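Local coordinates for protein VAL-1 (Chlorella virus, PDB 3GNE) that probably cleaves the polysaccharide alginate by beta-elimination, as an alginate lyase of polysaccharide lyase family 14, at residues 34-39 and 233-237; 124-128 and 188-192. All blocks are in the same frame, centred on the assembly; numbering follows the deposited sequence.

Contact 1: residues 34-39 and 233-237; sequences FDGKRV and AYFTN
An aromatic stack and a threonine-to-carbonyl hydrogen bond join the tight turn of a beta hairpin, residues 34-39, to the neighbouring strand 233-237, in a partly buried place well out from the middle of the chain. Phe34 and Tyr234 lie face to face, their planes only 3° apart and the ring centroids separated by 3.8 Å. The rings overlap broadly but are slightly shifted, Phe34 CG lying over the middle of the tyrosine ring and Tyr234 CE2 over that of the phenylalanine. With its CG anti to the backbone N, Phe34 lays its CB against the same tyrosine face, and its ring also makes an edge-to-face contact with Phe80. On the hairpin side the turn from Phe34 to Lys37 is type I', closed by paired backbone bonds between those two residues, and it links strands 30-34 and 37-44 of the curled antiparallel sheet. This sheet is one layer of the beta-sandwich expected of the concanavalin clan; strand 231-241 pairs with 37-44 within it. Further along, Thr236 OG1 donates to Arg38 O at 2.7 Å, reaching it from 31° out of the carbonyl plane. OG1 of Thr236 stands anti to the backbone N (chi1 -167°), which brings it to that oxygen and turns CG2 to the lysine, where it meets Lys37 CD at 4.1 Å. A water also donates to Arg38 O and accepts from Asn237 N, tying the same carbonyl to the next backbone amide. Between the stack and the hydroxyl, Val39 splits its branches: CG2 packs on Tyr234 CD1 at 3.8 Å, and CG1 leans on Thr236 CB at 3.8 Å. Trp165 touches Phe34, Val39 and Thr236 from a loop and makes a cation-pi contact with Lys37.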
loop_
_atom_site.group_PDB
_atom_site.type_symbol
_atom_site.label_atom_id
_atom_site.label_comp_id
_atom_site.label_asym_id
_atom_site.label_seq_id
_atom_site.Cartn_x
_atom_site.Cartn_y
_atom_site.Cartn_z
ATOM N N PHE A 34 -5.981 3.505 -21.211
ATOM C CA PHE A 34 -4.905 4.497 -21.399
ATOM C C PHE A 34 -3.717 3.711 -21.879
ATOM O O PHE A 34 -3.388 2.644 -21.298
ATOM C CB PHE A 34 -4.645 5.305 -20.111
ATOM C CG PHE A 34 -3.385 6.186 -20.211
ATOM C CD1 PHE A 34 -3.479 7.398 -20.901
ATOM C CD2 PHE A 34 -2.189 5.832 -19.667
ATOM C CE1 PHE A 34 -2.353 8.214 -21.045
ATOM C CE2 PHE A 34 -1.062 6.613 -19.794
ATOM C CZ PHE A 34 -1.156 7.799 -20.509
ATOM N N ASP A 35 -3.050 4.140 -22.959
ATOM C CA ASP A 35 -1.851 3.458 -23.442
ATOM C C ASP A 35 -2.098 1.960 -23.682
ATOM O O ASP A 35 -1.212 1.130 -23.413
ATOM C CB ASP A 35 -0.701 3.603 -22.442
ATOM C CG ASP A 35 0.641 3.254 -23.023
ATOM O OD1 ASP A 35 0.811 3.373 -24.269
ATOM O OD2 ASP A 35 1.560 2.857 -22.274
ATOM N N GLY A 36 -3.302 1.652 -24.177
ATOM C CA GLY A 36 -3.622 0.284 -24.569
ATOM C C GLY A 36 -3.922 -0.641 -23.413
ATOM O O GLY A 36 -4.054 -1.858 -23.609
ATOM N N LYS A 37 -4.019 -0.093 -22.203
ATOM C CA LYS A 37 -4.251 -0.882 -21.007
ATOM C C LYS A 37 -5.530 -0.468 -20.305
ATOM O O LYS A 37 -5.973 0.706 -20.437
ATOM C CB LYS A 37 -3.109 -0.689 -20.005
ATOM C CG LYS A 37 -1.726 -1.038 -20.546
ATOM C CD LYS A 37 -0.664 -0.634 -19.525
ATOM C CE LYS A 37 0.749 -0.808 -20.093
ATOM N NZ LYS A 37 1.056 -2.258 -20.252
ATOM N N ARG A 38 -6.104 -1.436 -19.559
ATOM C CA ARG A 38 -7.278 -1.105 -18.742
ATOM C C ARG A 38 -6.722 -0.566 -17.428
ATOM O O ARG A 38 -5.930 -1.312 -16.842
ATOM C CB ARG A 38 -8.179 -2.335 -18.556
ATOM C CG ARG A 38 -9.583 -1.927 -18.138
ATOM C CD ARG A 38 -10.329 -1.298 -19.305
ATOM N NE ARG A 38 -11.710 -0.999 -19.008
ATOM C CZ ARG A 38 -12.487 -0.017 -19.432
ATOM N NH1 ARG A 38 -12.057 0.904 -20.265
ATOM N NH2 ARG A 38 -13.752 0.111 -19.047
ATOM N N VAL A 39 -7.065 0.654 -17.064
ATOM C CA VAL A 39 -6.449 1.311 -15.929
ATOM C C VAL A 39 -7.508 1.967 -15.067
ATOM O O VAL A 39 -8.656 2.108 -15.441
ATOM C CB VAL A 39 -5.485 2.429 -16.430
ATOM C CG1 VAL A 39 -4.513 1.883 -17.469
ATOM C CG2 VAL A 39 -6.260 3.615 -16.972
ATOM N N ALA A 233 -2.891 10.360 -12.294
ATOM C CA ALA A 233 -1.966 9.266 -12.501
ATOM C C ALA A 233 -2.793 8.063 -12.922
ATOM O O ALA A 233 -4.002 8.015 -12.661
ATOM C CB ALA A 233 -1.149 8.975 -11.253
ATOM N N TYR A 234 -2.140 7.072 -13.515
ATOM C CA TYR A 234 -2.879 5.887 -13.931
ATOM C C TYR A 234 -2.323 4.635 -13.252
ATOM O O TYR A 234 -1.109 4.441 -13.222
ATOM C CB TYR A 234 -2.807 5.693 -15.452
ATOM C CG TYR A 234 -3.255 6.901 -16.231
ATOM C CD1 TYR A 234 -4.587 7.063 -16.606
ATOM C CD2 TYR A 234 -2.323 7.887 -16.591
ATOM C CE1 TYR A 234 -4.996 8.191 -17.319
ATOM C CE2 TYR A 234 -2.725 8.989 -17.306
ATOM C CZ TYR A 234 -4.053 9.133 -17.672
ATOM O OH TYR A 234 -4.407 10.268 -18.406
ATOM N N PHE A 235 -3.202 3.797 -12.739
ATOM C CA PHE A 235 -2.799 2.560 -12.091
ATOM C C PHE A 235 -3.354 1.372 -12.866
ATOM O O PHE A 235 -4.463 1.397 -13.374
ATOM C CB PHE A 235 -3.392 2.525 -10.632
ATOM C CG PHE A 235 -2.685 3.515 -9.714
ATOM C CD1 PHE A 235 -1.558 3.176 -9.000
ATOM C CD2 PHE A 235 -3.212 4.811 -9.591
ATOM C CE1 PHE A 235 -0.932 4.091 -8.145
ATOM C CE2 PHE A 235 -2.600 5.736 -8.744
ATOM C CZ PHE A 235 -1.450 5.388 -8.020
ATOM N N THR A 236 -2.565 0.313 -12.936
ATOM C CA THR A 236 -3.021 -0.855 -13.711
ATOM C C THR A 236 -2.368 -2.104 -13.195
ATOM O O THR A 236 -1.412 -2.053 -12.437
ATOM C CB THR A 236 -2.703 -0.630 -15.221
ATOM O OG1 THR A 236 -3.410 -1.603 -16.004
ATOM C CG2 THR A 236 -1.185 -0.715 -15.482
ATOM N N ASN A 237 -2.871 -3.255 -13.659
ATOM C CA ASN A 237 -2.226 -4.536 -13.460
ATOM C C ASN A 237 -2.035 -4.838 -11.975
ATOM O O ASN A 237 -0.922 -5.165 -11.531
ATOM C CB ASN A 237 -0.870 -4.609 -14.203
ATOM C CG ASN A 237 -0.500 -6.059 -14.442
ATOM O OD1 ASN A 237 -1.333 -6.966 -14.432
ATOM N ND2 ASN A 237 0.815 -6.289 -14.653
HETATM O O HOH W 1 -5.465 -3.896 -15.335
#

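Contact 2: residues 124-128 and 188-192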
loop_
_atom_site.group_PDB
_atom_site.type_symbol
_atom_site.label_atom_id
_atom_site.label_comp_id
_atom_site.label_asym_id
_atom_site.label_seq_id
_atom_site.Cartn_x
_atom_site.Cartn_y
_atom_site.Cartn_z
ATOM N N GLY A 124 10.254 9.555 -4.978
ATOM C CA GLY A 124 10.827 8.460 -4.167
ATOM C C GLY A 124 9.752 7.507 -3.703
ATOM O O GLY A 124 8.559 7.763 -3.856
ATOM N N VAL A 125 10.191 6.383 -3.099
ATOM C CA VAL A 125 9.296 5.380 -2.565
ATOM C C VAL A 125 9.798 4.996 -1.196
ATOM O O VAL A 125 11.015 4.935 -0.985
ATOM C CB VAL A 125 9.197 4.150 -3.507
ATOM C CG1 VAL A 125 8.329 3.023 -2.920
ATOM C CG2 VAL A 125 8.629 4.590 -4.852
ATOM N N ILE A 126 8.857 4.689 -0.305
ATOM C CA ILE A 126 9.202 4.035 0.966
ATOM C C ILE A 126 8.179 2.956 1.253
ATOM O O ILE A 126 7.062 2.935 0.774
ATOM C CB ILE A 126 9.203 5.007 2.174
ATOM C CG1 ILE A 126 7.879 5.766 2.283
ATOM C CG2 ILE A 126 10.376 5.981 2.087
ATOM C CD1 ILE A 126 7.680 6.453 3.637
ATOM N N ASP A 127 8.625 1.997 2.112
ATOM C CA ASP A 127 7.748 1.140 2.867
ATOM C C ASP A 127 7.207 1.943 4.050
ATOM O O ASP A 127 7.965 2.701 4.637
ATOM C CB ASP A 127 8.565 -0.059 3.366
ATOM C CG ASP A 127 7.739 -1.197 3.875
ATOM O OD1 ASP A 127 6.480 -1.167 3.703
ATOM O OD2 ASP A 127 8.298 -2.089 4.509
ATOM N N TYR A 128 5.941 1.804 4.383
ATOM C CA TYR A 128 5.331 2.641 5.418
ATOM C C TYR A 128 4.476 1.752 6.336
ATOM O O TYR A 128 3.456 1.209 5.899
ATOM C CB TYR A 128 4.501 3.705 4.728
ATOM C CG TYR A 128 3.948 4.760 5.659
ATOM C CD1 TYR A 128 4.829 5.598 6.380
ATOM C CD2 TYR A 128 2.564 4.915 5.795
ATOM C CE1 TYR A 128 4.344 6.574 7.249
ATOM C CE2 TYR A 128 2.081 5.920 6.638
ATOM C CZ TYR A 128 2.950 6.740 7.364
ATOM O OH TYR A 128 2.510 7.732 8.198
ATOM N N SER A 188 9.196 -7.628 5.483
ATOM C CA SER A 188 8.539 -6.806 4.477
ATOM C C SER A 188 9.492 -6.627 3.316
ATOM O O SER A 188 10.688 -6.630 3.503
ATOM C CB SER A 188 8.238 -5.427 5.084
ATOM O OG SER A 188 7.604 -4.640 4.063
ATOM N N TYR A 189 8.972 -6.475 2.105
ATOM C CA TYR A 189 9.894 -6.059 1.035
ATOM C C TYR A 189 9.147 -5.131 0.096
ATOM O O TYR A 189 7.905 -5.166 -0.013
ATOM C CB TYR A 189 10.481 -7.265 0.331
ATOM C CG TYR A 189 9.669 -8.153 -0.585
ATOM C CD1 TYR A 189 9.095 -7.783 -1.826
ATOM C CD2 TYR A 189 9.495 -9.503 -0.235
ATOM C CE1 TYR A 189 8.383 -8.632 -2.627
ATOM C CE2 TYR A 189 8.797 -10.387 -1.057
ATOM C CZ TYR A 189 8.242 -9.955 -2.248
ATOM O OH TYR A 189 7.562 -10.862 -3.028
ATOM N N VAL A 190 9.900 -4.304 -0.597
ATOM C CA VAL A 190 9.397 -3.374 -1.591
ATOM C C VAL A 190 10.247 -3.592 -2.824
ATOM O O VAL A 190 11.467 -3.711 -2.728
ATOM C CB VAL A 190 9.501 -1.911 -1.128
ATOM C CG1 VAL A 190 9.182 -0.957 -2.281
ATOM C CG2 VAL A 190 8.543 -1.721 0.054
ATOM N N ILE A 191 9.545 -3.634 -3.957
ATOM C CA ILE A 191 10.216 -3.662 -5.246
ATOM C C ILE A 191 9.722 -2.476 -6.066
ATOM O O ILE A 191 8.525 -2.270 -6.159
ATOM C CB ILE A 191 9.982 -4.981 -6.032
ATOM C CG1 ILE A 191 10.290 -6.226 -5.241
ATOM C CG2 ILE A 191 10.854 -4.941 -7.277
ATOM C CD1 ILE A 191 9.922 -7.518 -5.951
ATOM N N VAL A 192 10.679 -1.728 -6.643
ATOM C CA VAL A 192 10.311 -0.661 -7.564
ATOM C C VAL A 192 11.167 -0.864 -8.816
ATOM O O VAL A 192 12.414 -0.819 -8.737
ATOM C CB VAL A 192 10.514 0.766 -7.035
ATOM C CG1 VAL A 192 9.970 1.730 -8.058
ATOM C CG2 VAL A 192 9.784 0.940 -5.674
#
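Asp127 and Ser188 point their polar ends at each other between two facing strands, and three valines continue the contact along the pair. Ser188 OG donates to Asp127 OD2 at 2.7 Å and comes from above the carboxylate plane, 38° out of it. Both groups extend anti to their own backbone N, the aspartate with chi1 -166° and the serine almost exactly so, which carries each across toward the other strand. The serine hydroxyl also bonds to Asn115 ND2, so this buried oxygen is gripped by strand 112-119 as well as by Asp127. The aliphatic part of the aspartate is used too: its CB rests against Val190 CG2 at 3.7 Å, the two side chains meeting at a slant. The other branch of Val190, CG1, turns to Val125 and comes within 4.1 Å of its CG1. Val125 and Val192 instead reach out tip to tip, with Val125 CG1 3.7 Å from Val192 CG2. That same methyl of Val192 also lies near Val125 CG2, at 3.9 Å, and so fits against both branches of its partner. No backbone bond bridges the segments, whose axes stay 7.7 Å apart at their closest and run at 159°. They belong to the two facing sheets of a beta-sandwich, strand 125-130 to the seven-stranded one and strand 186-192 to the curled one, and these side chains meet in the interior between them. Ile117 of strand 112-119 touches Val190, Ile168 and Ile170 of strand 166-173 touch Val192 and Asp127 respectively, and Leu160, from a loop, packs on Val125.

In the fold
The two contacts lie 21 Å apart between centres, with about 10 Å between their nearest atoms, and do not touch. Along the chain, 124-128 and 188-192 both fall between the two segments of contact 1, so the hairpin near the start and the strand near the end bracket the pair in contact 2. Strands 37-44, 231-241 and 186-192 share the curled sheet, linked through 72-80 and 166-173, whereas 125-130 belongs to the seven-stranded sheet. Contact 1 therefore joins neighbours within one layer, about 18 Å from the centre of the chain, and contact 2 joins the two layers across the interior, both within the polysaccharide lyase 14 region.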